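Local coordinates for protein D-alanine--D-alanine ligase (Coxiella burnetii, PDB 3TQT) that joins two D-alanine molecules into D-alanyl-D-alanine at the cost of ATP, supplying the dipeptide for peptidoglycan synthesis, at residues 225-233 with 243-251; 79-87 with 95-103. All coordinates share one frame; numbering follows the deposited sequence.

Interaction 1 (225-233 with 243-251)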
loop_
_atom_site.group_PDB
_atom_site.type_symbol
_atom_site.label_atom_id
_atom_site.label_comp_id
_atom_site.label_asym_id
_atom_site.label_seq_id
_atom_site.Cartn_x
_atom_site.Cartn_y
_atom_site.Cartn_z
ATOM N N ILE A 225 26.103 -6.538 11.011
ATOM C CA ILE A 225 27.058 -6.467 9.917
ATOM C C ILE A 225 28.134 -5.434 10.242
ATOM O O ILE A 225 27.811 -4.312 10.636
ATOM C CB ILE A 225 26.321 -6.012 8.622
ATOM C CG1 ILE A 225 25.478 -7.154 8.047
ATOM C CG2 ILE A 225 27.296 -5.485 7.583
ATOM C CD1 ILE A 225 26.247 -8.447 7.858
ATOM N N ARG A 226 29.397 -5.794 10.081
ATOM C CA ARG A 226 30.451 -4.801 10.232
ATOM C C ARG A 226 30.494 -3.961 8.960
ATOM O O ARG A 226 30.424 -4.485 7.844
ATOM C CB ARG A 226 31.814 -5.448 10.499
ATOM C CG ARG A 226 32.903 -4.433 10.866
ATOM C CD ARG A 226 34.280 -5.078 11.030
ATOM N NE ARG A 226 34.221 -6.264 11.879
ATOM C CZ ARG A 226 35.024 -7.314 11.744
ATOM N NH1 ARG A 226 35.951 -7.319 10.793
ATOM N NH2 ARG A 226 34.894 -8.361 12.552
ATOM N N GLY A 227 30.583 -2.650 9.119
ATOM C CA GLY A 227 30.662 -1.799 7.953
ATOM C C GLY A 227 30.094 -0.429 8.205
ATOM O O GLY A 227 29.571 -0.142 9.278
ATOM N N ARG A 228 30.195 0.421 7.195
ATOM C CA ARG A 228 29.731 1.783 7.326
ATOM C C ARG A 228 28.286 1.892 6.863
ATOM O O ARG A 228 27.860 1.191 5.944
ATOM C CB ARG A 228 30.627 2.722 6.520
ATOM C CG ARG A 228 32.076 2.683 6.962
ATOM C CD ARG A 228 32.753 3.994 6.662
ATOM N NE ARG A 228 33.322 4.035 5.326
ATOM C CZ ARG A 228 33.730 5.154 4.733
ATOM N NH1 ARG A 228 33.600 6.324 5.351
ATOM N NH2 ARG A 228 34.251 5.103 3.516
ATOM N N GLU A 229 27.530 2.764 7.523
ATOM C CA GLU A 229 26.153 3.025 7.124
ATOM C C GLU A 229 26.153 4.198 6.168
ATOM O O GLU A 229 26.342 5.344 6.574
ATOM C CB GLU A 229 25.283 3.314 8.340
ATOM C CG GLU A 229 25.345 2.209 9.380
ATOM C CD GLU A 229 24.062 2.087 10.155
ATOM O OE1 GLU A 229 22.987 2.307 9.559
ATOM O OE2 GLU A 229 24.130 1.776 11.358
ATOM N N ILE A 230 25.958 3.885 4.891
ATOM C CA ILE A 230 26.039 4.863 3.817
ATOM C C ILE A 230 24.628 5.116 3.310
ATOM O O ILE A 230 23.803 4.195 3.250
ATOM C CB ILE A 230 26.923 4.338 2.680
ATOM C CG1 ILE A 230 28.326 3.997 3.215
ATOM C CG2 ILE A 230 26.982 5.344 1.525
ATOM C CD1 ILE A 230 29.031 5.156 3.877
ATOM N N GLU A 231 24.327 6.367 2.990
ATOM C CA GLU A 231 22.998 6.702 2.515
ATOM C C GLU A 231 23.100 7.400 1.176
ATOM O O GLU A 231 24.131 7.978 0.843
ATOM C CB GLU A 231 22.284 7.592 3.522
ATOM C CG GLU A 231 22.233 7.000 4.912
ATOM C CD GLU A 231 21.446 7.868 5.861
ATOM O OE1 GLU A 231 21.239 9.053 5.531
ATOM O OE2 GLU A 231 21.020 7.360 6.915
ATOM N N CYS A 232 22.026 7.323 0.404
ATOM C CA CYS A 232 21.996 7.947 -0.904
ATOM C C CYS A 232 20.584 8.442 -1.169
ATOM O O CYS A 232 19.612 7.704 -1.001
ATOM C CB CYS A 232 22.435 6.947 -1.974
ATOM S SG CYS A 232 22.527 7.626 -3.638
ATOM N N ALA A 233 20.478 9.705 -1.556
ATOM C CA ALA A 233 19.187 10.314 -1.817
ATOM C C ALA A 233 18.865 10.119 -3.284
ATOM O O ALA A 233 19.676 10.435 -4.148
ATOM C CB ALA A 233 19.218 11.786 -1.477
ATOM N N SER A 243 22.006 11.127 -5.423
ATOM C CA SER A 243 22.908 12.113 -4.840
ATOM C C SER A 243 24.273 11.491 -4.618
ATOM O O SER A 243 24.453 10.290 -4.775
ATOM C CB SER A 243 22.371 12.578 -3.483
ATOM O OG SER A 243 22.463 11.516 -2.531
ATOM N N LEU A 244 25.240 12.317 -4.246
ATOM C CA LEU A 244 26.466 11.793 -3.684
ATOM C C LEU A 244 26.098 11.080 -2.390
ATOM O O LEU A 244 25.207 11.525 -1.658
ATOM C CB LEU A 244 27.462 12.916 -3.414
ATOM C CG LEU A 244 27.943 13.587 -4.704
ATOM C CD1 LEU A 244 28.854 14.760 -4.410
ATOM C CD2 LEU A 244 28.632 12.569 -5.605
ATOM N N PRO A 245 26.776 9.967 -2.108
ATOM C CA PRO A 245 26.515 9.183 -0.899
ATOM C C PRO A 245 26.843 9.996 0.344
ATOM O O PRO A 245 27.726 10.849 0.299
ATOM C CB PRO A 245 27.513 8.023 -1.009
ATOM C CG PRO A 245 27.939 7.997 -2.447
ATOM C CD PRO A 245 27.890 9.419 -2.898
ATOM N N GLY A 246 26.120 9.751 1.429
ATOM C CA GLY A 246 26.455 10.344 2.709
ATOM C C GLY A 246 26.684 9.218 3.692
ATOM O O GLY A 246 26.465 8.047 3.365
ATOM N N GLU A 247 27.123 9.563 4.895
ATOM C CA GLU A 247 27.351 8.561 5.917
ATOM C C GLU A 247 26.725 8.973 7.230
ATOM O O GLU A 247 26.663 10.154 7.570
ATOM C CB GLU A 247 28.840 8.286 6.106
ATOM C CG GLU A 247 29.143 7.366 7.296
ATOM C CD GLU A 247 30.608 6.980 7.384
ATOM O OE1 GLU A 247 31.461 7.751 6.904
ATOM O OE2 GLU A 247 30.904 5.896 7.926
ATOM N N ILE A 248 26.252 7.983 7.970
ATOM C CA ILE A 248 25.753 8.238 9.297
ATOM C C ILE A 248 26.517 7.323 10.227
ATOM O O ILE A 248 26.819 6.182 9.876
ATOM C CB ILE A 248 24.240 7.968 9.406
ATOM C CG1 ILE A 248 23.696 8.493 10.740
ATOM C CG2 ILE A 248 23.939 6.486 9.247
ATOM C CD1 ILE A 248 22.202 8.271 10.934
ATOM N N ILE A 249 26.859 7.841 11.394
ATOM C CA ILE A 249 27.552 7.045 12.396
ATOM C C ILE A 249 26.746 7.066 13.680
ATOM O O ILE A 249 26.722 8.068 14.397
ATOM C CB ILE A 249 28.967 7.553 12.680
ATOM C CG1 ILE A 249 29.751 7.744 11.379
ATOM C CG2 ILE A 249 29.697 6.592 13.635
ATOM C CD1 ILE A 249 29.553 9.112 10.749
ATOM N N PRO A 250 26.059 5.958 13.957
ATOM C CA PRO A 250 25.330 5.805 15.215
ATOM C C PRO A 250 26.252 6.067 16.394
ATOM O O PRO A 250 27.425 5.684 16.357
ATOM C CB PRO A 250 24.887 4.334 15.192
ATOM C CG PRO A 250 25.606 3.700 14.011
ATOM C CD PRO A 250 25.864 4.812 13.056
ATOM N N HIS A 251 25.732 6.741 17.416
ATOM C CA HIS A 251 26.497 7.002 18.625
ATOM C C HIS A 251 26.407 5.815 19.577
ATOM O O HIS A 251 25.330 5.247 19.760
ATOM C CB HIS A 251 25.989 8.266 19.313
ATOM C CG HIS A 251 26.310 9.524 18.572
ATOM N ND1 HIS A 251 25.775 10.746 18.916
ATOM C CD2 HIS A 251 27.114 9.751 17.507
ATOM C CE1 HIS A 251 26.233 11.672 18.094
ATOM N NE2 HIS A 251 27.050 11.093 17.229
HETATM O O HOH W 1 28.847 4.474 9.302
#
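E231 and G246 pair through both of their backbone amides, the doubly bonded step of an antiparallel hairpin made by 228-236 and 241-249 in the ATP-grasp part of the ligase. E231 N to G246 O and G246 N to E231 O each measure 2.7 Å. Two residues along each strand, I248 N gives E229 O a nearly straight bond (170°), and between these rungs I230 sits opposite E247 as a non-hydrogen-bonded pair. At the other end S243 takes over the pairing: its N reaches A233 O at 2.7 Å, while its OG accepts a hydrogen bond from A233 N at 2.9 Å. With chi1 at 69°, that hydroxyl lies between its own N and carbonyl carbon, and it donates to L244 O as well.

The charged contact is R228 with E247. R228 NH1 meets E247 OE1 at 3.0 Å in a salt bridge whose hydrogen bond is weak, the two side chains crossing at about a right angle with their planes 69° apart. A water takes the hydrogen of E229 N and donates to E247 OE2 and I248 O, bridging the two strands beside the salt bridge.

Apolar contact is modest: I230 CG2 lies alongside P245 CB at 3.7 Å, and CD1 of the same isoleucine reaches E247 CB. On the face carrying E229, E231 and I248, I248 CG2 packs on E229 CB at 3.6 Å.

E231 also touches D303, a predicted magnesium ligand, and residues 225-231 fall in the predicted ATP-binding region. Strand 298-306 flanks 228-236, strand 268-270 flanks 241-249, helix 277-293 packs on I230, C232 and P245, and helix 328-335 on E231, A233 and S243.

Interaction 2 (79-87 with 95-103)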
loop_
_atom_site.group_PDB
_atom_site.type_symbol
_atom_site.label_atom_id
_atom_site.label_comp_id
_atom_site.label_asym_id
_atom_site.label_seq_id
_atom_site.Cartn_x
_atom_site.Cartn_y
_atom_site.Cartn_z
ATOM N N ALA A 79 -13.186 17.047 1.587
ATOM C CA ALA A 79 -14.336 17.106 0.714
ATOM C C ALA A 79 -14.126 16.124 -0.427
ATOM O O ALA A 79 -13.455 16.437 -1.403
ATOM C CB ALA A 79 -14.501 18.513 0.188
ATOM N N PHE A 80 -14.679 14.924 -0.297
ATOM C CA PHE A 80 -14.547 13.937 -1.363
ATOM C C PHE A 80 -15.124 14.452 -2.664
ATOM O O PHE A 80 -16.140 15.144 -2.673
ATOM C CB PHE A 80 -15.223 12.625 -0.981
ATOM C CG PHE A 80 -14.474 11.848 0.052
ATOM C CD1 PHE A 80 -13.232 11.319 -0.237
ATOM C CD2 PHE A 80 -14.999 11.670 1.316
ATOM C CE1 PHE A 80 -12.530 10.611 0.715
ATOM C CE2 PHE A 80 -14.302 10.960 2.274
ATOM C CZ PHE A 80 -13.066 10.429 1.970
ATOM N N GLY A 81 -14.466 14.122 -3.764
ATOM C CA GLY A 81 -14.978 14.474 -5.075
ATOM C C GLY A 81 -14.531 15.855 -5.502
ATOM O O GLY A 81 -14.394 16.120 -6.693
ATOM N N ASP A 82 -14.304 16.737 -4.532
ATOM C CA ASP A 82 -13.841 18.089 -4.827
ATOM C C ASP A 82 -12.342 18.068 -5.117
ATOM O O ASP A 82 -11.514 18.191 -4.210
ATOM C CB ASP A 82 -14.157 19.038 -3.668
ATOM C CG ASP A 82 -13.916 20.499 -4.020
ATOM O OD1 ASP A 82 -12.934 20.790 -4.739
ATOM O OD2 ASP A 82 -14.709 21.360 -3.578
ATOM N N ALA A 83 -12.003 17.908 -6.390
ATOM C CA ALA A 83 -10.615 17.723 -6.797
ATOM C C ALA A 83 -9.767 18.961 -6.528
ATOM O O ALA A 83 -8.582 18.851 -6.232
ATOM C CB ALA A 83 -10.543 17.331 -8.263
ATOM N N ALA A 84 -10.379 20.138 -6.613
ATOM C CA ALA A 84 -9.633 21.389 -6.481
ATOM C C ALA A 84 -9.449 21.854 -5.033
ATOM O O ALA A 84 -8.393 22.375 -4.672
ATOM C CB ALA A 84 -10.286 22.478 -7.307
ATOM N N LYS A 85 -10.486 21.671 -4.218
ATOM C CA LYS A 85 -10.498 22.152 -2.842
ATOM C C LYS A 85 -10.865 21.015 -1.897
ATOM O O LYS A 85 -12.011 20.882 -1.486
ATOM C CB LYS A 85 -11.489 23.301 -2.684
ATOM C CG LYS A 85 -11.218 24.488 -3.595
ATOM C CD LYS A 85 -11.964 25.723 -3.099
ATOM C CE LYS A 85 -11.720 26.926 -3.996
ATOM N NZ LYS A 85 -12.998 27.516 -4.488
ATOM N N PRO A 86 -9.874 20.190 -1.548
ATOM C CA PRO A 86 -10.104 18.964 -0.785
ATOM C C PRO A 86 -10.329 19.195 0.704
ATOM O O PRO A 86 -10.885 18.311 1.352
ATOM C CB PRO A 86 -8.809 18.187 -1.001
ATOM C CG PRO A 86 -7.776 19.242 -1.191
ATOM C CD PRO A 86 -8.464 20.340 -1.946
ATOM N N TRP A 87 -9.902 20.342 1.232
ATOM C CA TRP A 87 -9.985 20.601 2.664
ATOM C C TRP A 87 -11.191 21.460 2.955
ATOM O O TRP A 87 -11.420 22.473 2.281
ATOM C CB TRP A 87 -8.747 21.342 3.166
ATOM C CG TRP A 87 -7.455 20.853 2.623
ATOM C CD1 TRP A 87 -6.436 21.616 2.129
ATOM C CD2 TRP A 87 -7.025 19.487 2.518
ATOM N NE1 TRP A 87 -5.388 20.806 1.737
ATOM C CE2 TRP A 87 -5.730 19.498 1.957
ATOM C CE3 TRP A 87 -7.612 18.257 2.834
ATOM C CZ2 TRP A 87 -5.017 18.332 1.708
ATOM C CZ3 TRP A 87 -6.889 17.096 2.605
ATOM C CH2 TRP A 87 -5.610 17.142 2.042
ATOM N N ARG A 95 -16.302 26.520 4.468
ATOM C CA ARG A 95 -15.217 27.140 3.710
ATOM C C ARG A 95 -14.200 26.098 3.230
ATOM O O ARG A 95 -13.554 25.449 4.040
ATOM C CB ARG A 95 -14.515 28.193 4.566
ATOM C CG ARG A 95 -13.700 29.204 3.769
ATOM C CD ARG A 95 -12.208 28.979 3.933
ATOM N NE ARG A 95 -11.514 28.894 2.648
ATOM C CZ ARG A 95 -10.659 29.805 2.189
ATOM N NH1 ARG A 95 -10.377 30.883 2.911
ATOM N NH2 ARG A 95 -10.080 29.630 1.007
ATOM N N ARG A 96 -14.053 25.944 1.916
ATOM C CA ARG A 96 -13.110 24.963 1.379
ATOM C C ARG A 96 -11.790 25.596 0.951
ATOM O O ARG A 96 -11.743 26.765 0.580
ATOM C CB ARG A 96 -13.739 24.159 0.238
ATOM C CG ARG A 96 -14.804 23.179 0.712
ATOM C CD ARG A 96 -15.370 22.344 -0.428
ATOM N NE ARG A 96 -16.452 21.477 0.031
ATOM C CZ ARG A 96 -17.157 20.669 -0.757
ATOM N NH1 ARG A 96 -16.899 20.608 -2.060
ATOM N NH2 ARG A 96 -18.122 19.913 -0.243
ATOM N N TYR A 97 -10.712 24.821 1.032
ATOM C CA TYR A 97 -9.377 25.324 0.736
ATOM C C TYR A 97 -8.749 24.515 -0.373
ATOM O O TYR A 97 -8.851 23.284 -0.392
ATOM C CB TYR A 97 -8.464 25.227 1.951
ATOM C CG TYR A 97 -8.921 25.986 3.172
ATOM C CD1 TYR A 97 -8.298 27.167 3.550
ATOM C CD2 TYR A 97 -9.950 25.504 3.962
ATOM C CE1 TYR A 97 -8.701 27.854 4.679
ATOM C CE2 TYR A 97 -10.361 26.184 5.084
ATOM C CZ TYR A 97 -9.735 27.356 5.441
ATOM O OH TYR A 97 -10.154 28.029 6.565
ATOM N N SER A 98 -8.074 25.225 -1.268
ATOM C CA SER A 98 -7.453 24.637 -2.444
ATOM C C SER A 98 -6.201 23.865 -2.082
ATOM O O SER A 98 -5.514 24.195 -1.123
ATOM C CB SER A 98 -7.042 25.749 -3.406
ATOM O OG SER A 98 -8.178 26.397 -3.923
ATOM N N ALA A 99 -5.902 22.851 -2.883
ATOM C CA ALA A 99 -4.609 22.195 -2.846
ATOM C C ALA A 99 -4.322 21.674 -4.247
ATOM O O ALA A 99 -5.098 20.906 -4.801
ATOM C CB ALA A 99 -4.601 21.065 -1.826
ATOM N N ASP A 100 -3.220 22.122 -4.827
ATOM C CA ASP A 100 -2.803 21.659 -6.146
ATOM C C ASP A 100 -1.842 20.499 -6.027
ATOM O O ASP A 100 -1.646 19.726 -6.965
ATOM C CB ASP A 100 -2.128 22.799 -6.892
ATOM C CG ASP A 100 -3.088 23.910 -7.199
ATOM O OD1 ASP A 100 -4.195 23.585 -7.675
ATOM O OD2 ASP A 100 -2.750 25.086 -6.943
ATOM N N CYS A 101 -1.222 20.393 -4.863
ATOM C CA CYS A 101 -0.297 19.307 -4.607
ATOM C C CYS A 101 -0.073 19.190 -3.115
ATOM O O CYS A 101 -0.017 20.191 -2.395
ATOM C CB CYS A 101 1.029 19.523 -5.351
ATOM S SG CYS A 101 2.240 18.178 -5.143
ATOM N N VAL A 102 0.028 17.954 -2.647
ATOM C CA VAL A 102 0.198 17.699 -1.225
ATOM C C VAL A 102 1.595 17.167 -0.976
ATOM O O VAL A 102 2.109 16.364 -1.748
ATOM C CB VAL A 102 -0.862 16.703 -0.717
ATOM C CG1 VAL A 102 -0.586 16.310 0.716
ATOM C CG2 VAL A 102 -2.263 17.302 -0.878
ATOM N N PHE A 103 2.217 17.641 0.095
ATOM C CA PHE A 103 3.533 17.181 0.461
ATOM C C PHE A 103 3.365 16.395 1.754
ATOM O O PHE A 103 3.320 16.975 2.828
ATOM C CB PHE A 103 4.440 18.395 0.681
ATOM C CG PHE A 103 5.876 18.163 0.311
ATOM C CD1 PHE A 103 6.498 18.964 -0.635
ATOM C CD2 PHE A 103 6.596 17.139 0.894
ATOM C CE1 PHE A 103 7.812 18.750 -0.971
ATOM C CE2 PHE A 103 7.912 16.927 0.565
ATOM C CZ PHE A 103 8.519 17.734 -0.370
HETATM O O HOH W 2 -6.677 23.907 -6.498
#
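An Asx motif in the loop between strands 74-78 and 87-89 sets up this contact: D82 OD1 accepts a hydrogen bond from K85 N, while OD2 turns to R96 on the neighbouring segment. R96 NH1 meets D82 OD2 at 2.8 Å in a salt bridge, on the anti lone pair of the carboxylate and close to the guanidinium plane, although the two planes stand 64° apart. D82 gets there with CG anti to its amide nitrogen (chi1 -170°). A79 CB sits 3.5 Å from R96 CZ, over the centre of one guanidinium face, and Q88 OE1 accepts a hydrogen bond from R96 NE.

Backbone bonds tie the segments at two points. Y97 N donates to W87 O at 2.8 Å, pairing the short strands, and A99 N donates to A84 O at 3.1 Å. A water bridges that same A84 oxygen to D100 OD1.

Beside them lies an apolar cluster. P86 CG rests over the centre of one W87 ring face and also touches A99 CB at 3.7 Å. V102 CG2 comes to the indole edge, 3.9 Å from W87 CZ2, and W87 NE1 is hydrogen-bonded to S8 OG.

Both D82 oxygens are thus engaged, one shaping its own loop and the other pairing with a charge across the contact. The arginine is held by polar partners at its edge and methyl packing on its face, which should restrict rotation of the guanidinium.

How the interactions relate
Interaction 2 comes first along the chain, in the N-terminal part of the ligase, and closes before interaction 1 opens in the ATP-grasp part. Their centres lie 39 Å apart, on opposite sides of the chain's centre, and even their nearest atoms are about 12 Å from each other. They share no sheet. Interaction 2 joins edge strand 96-97 to the start of its neighbour 87-89 and to the loop before it, and runs on into 101-104, the other edge of the seven-stranded mixed sheet; interaction 1 pairs two inner strands of a five-stranded antiparallel sheet. Only interaction 1 holds predicted ATP-binding residues, whereas interaction 2 lies beside the second subunit, where F80 stacks on W50 of that subunit.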